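Local coordinates for TCR alpha chain (Gallus gallus, PDB 6LIR), which pairs with the beta chain to form the chicken T-cell receptor, whose variable domains probably recognise antigen presented by MHC molecules, at the interface of chains A and B. Sequence-based numbering; all coordinates share one arbitrary frame. Chains: chain A, TCR alpha chain; chain B, TCR beta chain.

The interface of chains A and B. Residues chain A 31, 33, 43, 90, 97, 99; chain B 97-99, 101.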
loop_
_atom_site.group_PDB
_atom_site.type_symbol
_atom_site.label_atom_id
_atom_site.label_comp_id
_atom_site.label_asym_id
_atom_site.label_seq_id
_atom_site.Cartn_x
_atom_site.Cartn_y
_atom_site.Cartn_z
ATOM N N GLN A 31 5.667 -20.033 8.990
ATOM C CA GLN A 31 5.157 -19.581 7.709
ATOM C C GLN A 31 5.597 -18.147 7.496
ATOM O O GLN A 31 5.824 -17.397 8.450
ATOM C CB GLN A 31 3.626 -19.655 7.632
ATOM C CG GLN A 31 3.060 -21.057 7.707
ATOM C CD GLN A 31 1.669 -21.084 8.308
ATOM O OE1 GLN A 31 1.401 -21.845 9.237
ATOM N NE2 GLN A 31 0.776 -20.251 7.782
ATOM N N TYR A 33 4.633 -14.637 5.012
ATOM C CA TYR A 33 3.675 -13.977 4.146
ATOM C C TYR A 33 4.270 -12.649 3.708
ATOM O O TYR A 33 5.198 -12.125 4.332
ATOM C CB TYR A 33 2.333 -13.728 4.859
ATOM C CG TYR A 33 1.563 -14.974 5.242
ATOM C CD1 TYR A 33 1.939 -15.745 6.336
ATOM C CD2 TYR A 33 0.441 -15.363 4.521
ATOM C CE1 TYR A 33 1.230 -16.881 6.689
ATOM C CE2 TYR A 33 -0.276 -16.495 4.865
ATOM C CZ TYR A 33 0.121 -17.250 5.950
ATOM O OH TYR A 33 -0.593 -18.377 6.288
ATOM N N PHE A 43 0.535 -15.827 1.133
ATOM C CA PHE A 43 1.386 -16.929 1.563
ATOM C C PHE A 43 2.593 -17.089 0.644
ATOM O O PHE A 43 2.473 -17.020 -0.582
ATOM C CB PHE A 43 0.578 -18.228 1.602
ATOM C CG PHE A 43 1.389 -19.439 1.979
ATOM C CD1 PHE A 43 1.826 -19.621 3.282
ATOM C CD2 PHE A 43 1.713 -20.396 1.029
ATOM C CE1 PHE A 43 2.576 -20.732 3.628
ATOM C CE2 PHE A 43 2.462 -21.509 1.368
ATOM C CZ PHE A 43 2.893 -21.679 2.667
ATOM N N ARG A 90 3.824 -21.186 14.935
ATOM C CA ARG A 90 2.890 -21.960 15.738
ATOM C C ARG A 90 3.683 -22.752 16.759
ATOM O O ARG A 90 4.645 -23.439 16.404
ATOM C CB ARG A 90 2.033 -22.894 14.878
ATOM C CG ARG A 90 0.543 -22.720 15.100
ATOM C CD ARG A 90 -0.264 -23.761 14.343
ATOM N NE ARG A 90 -0.205 -23.546 12.902
ATOM C CZ ARG A 90 -1.036 -22.752 12.230
ATOM N NH1 ARG A 90 -0.906 -22.609 10.918
ATOM N NH2 ARG A 90 -1.992 -22.095 12.873
ATOM N N LEU A 97 -1.719 -19.429 15.756
ATOM C CA LEU A 97 -0.703 -18.830 14.910
ATOM C C LEU A 97 -0.425 -17.422 15.421
ATOM O O LEU A 97 -1.359 -16.658 15.685
ATOM C CB LEU A 97 -1.189 -18.804 13.460
ATOM C CG LEU A 97 -0.218 -18.459 12.333
ATOM C CD1 LEU A 97 0.755 -19.601 12.100
ATOM C CD2 LEU A 97 -0.987 -18.141 11.052
ATOM N N PHE A 99 1.671 -13.897 14.576
ATOM C CA PHE A 99 2.346 -13.156 13.523
ATOM C C PHE A 99 3.416 -12.234 14.086
ATOM O O PHE A 99 3.281 -11.682 15.181
ATOM C CB PHE A 99 1.344 -12.323 12.720
ATOM C CG PHE A 99 0.636 -13.099 11.654
ATOM C CD1 PHE A 99 1.177 -13.201 10.382
ATOM C CD2 PHE A 99 -0.570 -13.726 11.921
ATOM C CE1 PHE A 99 0.527 -13.918 9.397
ATOM C CE2 PHE A 99 -1.228 -14.443 10.940
ATOM C CZ PHE A 99 -0.678 -14.539 9.675
ATOM N N THR B 97 -1.645 -24.695 7.511
ATOM C CA THR B 97 -2.317 -24.640 6.230
ATOM C C THR B 97 -2.353 -23.153 5.901
ATOM O O THR B 97 -2.701 -22.339 6.774
ATOM C CB THR B 97 -3.733 -25.225 6.266
ATOM O OG1 THR B 97 -3.764 -26.343 7.163
ATOM C CG2 THR B 97 -4.175 -25.683 4.881
ATOM N N PRO B 98 -1.988 -22.760 4.684
ATOM C CA PRO B 98 -1.904 -21.329 4.374
ATOM C C PRO B 98 -3.242 -20.631 4.580
ATOM O O PRO B 98 -4.309 -21.182 4.295
ATOM C CB PRO B 98 -1.479 -21.313 2.904
ATOM C CG PRO B 98 -1.951 -22.632 2.370
ATOM C CD PRO B 98 -1.761 -23.597 3.492
ATOM N N LEU B 99 -3.171 -19.403 5.076
ATOM C CA LEU B 99 -4.341 -18.552 5.192
ATOM C C LEU B 99 -4.483 -17.731 3.919
ATOM O O LEU B 99 -3.490 -17.269 3.349
ATOM C CB LEU B 99 -4.224 -17.619 6.398
ATOM C CG LEU B 99 -4.391 -18.200 7.803
ATOM C CD1 LEU B 99 -3.961 -17.180 8.845
ATOM C CD2 LEU B 99 -5.827 -18.638 8.040
ATOM N N PHE B 101 -6.060 -14.284 2.563
ATOM C CA PHE B 101 -6.493 -13.036 3.164
ATOM C C PHE B 101 -7.323 -12.245 2.170
ATOM O O PHE B 101 -7.147 -12.361 0.954
ATOM C CB PHE B 101 -5.297 -12.187 3.595
ATOM C CG PHE B 101 -4.684 -12.609 4.894
ATOM C CD1 PHE B 101 -3.787 -13.659 4.941
ATOM C CD2 PHE B 101 -4.990 -11.940 6.066
ATOM C CE1 PHE B 101 -3.217 -14.046 6.137
ATOM C CE2 PHE B 101 -4.423 -12.323 7.266
ATOM C CZ PHE B 101 -3.533 -13.376 7.300
HETATM O O HOH W 1 -2.361 -16.432 0.936
#
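The phenol oxygen OH of A:Tyr33 accepts the backbone N-H of B:Leu99 in a nearly straight hydrogen bond, 3.0 Å from OH to N and 171° at the hydrogen. This is the pairing of two immunoglobulin V-type domains, Vα against Vβ, with B:Pro98 and B:Leu99 coming from the loop that leads into strand 100-101 of the beta chain. A:Tyr33 stands on strand 29-35 with CG anti to its carbonyl carbon (chi1 -65°), which sends the ring across the interface; carbonyl O of B:Leu99 lies in the ring plane at its edge, 3.6 Å from CE2. That same carbonyl takes a water at 2.8 Å from O, and the water bonds in turn to the backbone N of A:Phe43, so both backbone polar atoms of B:Leu99 have partners. Next to this, B:Pro98 sets CB on one face of the A:Phe43 ring, displaced toward the rim and 3.5 Å from CG, a CH-pi contact. With CG anti to the backbone N the A:Phe43 ring reaches over to the proline, and its turn about CB-CG (chi2 72°) presents the face. On the opposite side of the tyrosine ring a second apolar group forms. CD1 of B:Leu99 meets CD2 of A:Leu97 tip to tip at 3.8 Å, while the other methyl of A:Leu97, CD1, sits over the centre of the A:Arg90 guanidinium within chain A. Farther along, A:Phe99 and B:Phe101 point at each other, CZ to CZ at 3.9 Å, and CE1 of B:Phe101 also touches CE2 of A:Tyr33, whose side chain it crosses at about a right angle. A phenylalanine in place of A:Tyr33 would lack the hydroxyl and would probably leave the N-H of B:Leu99 without its acceptor across the interface.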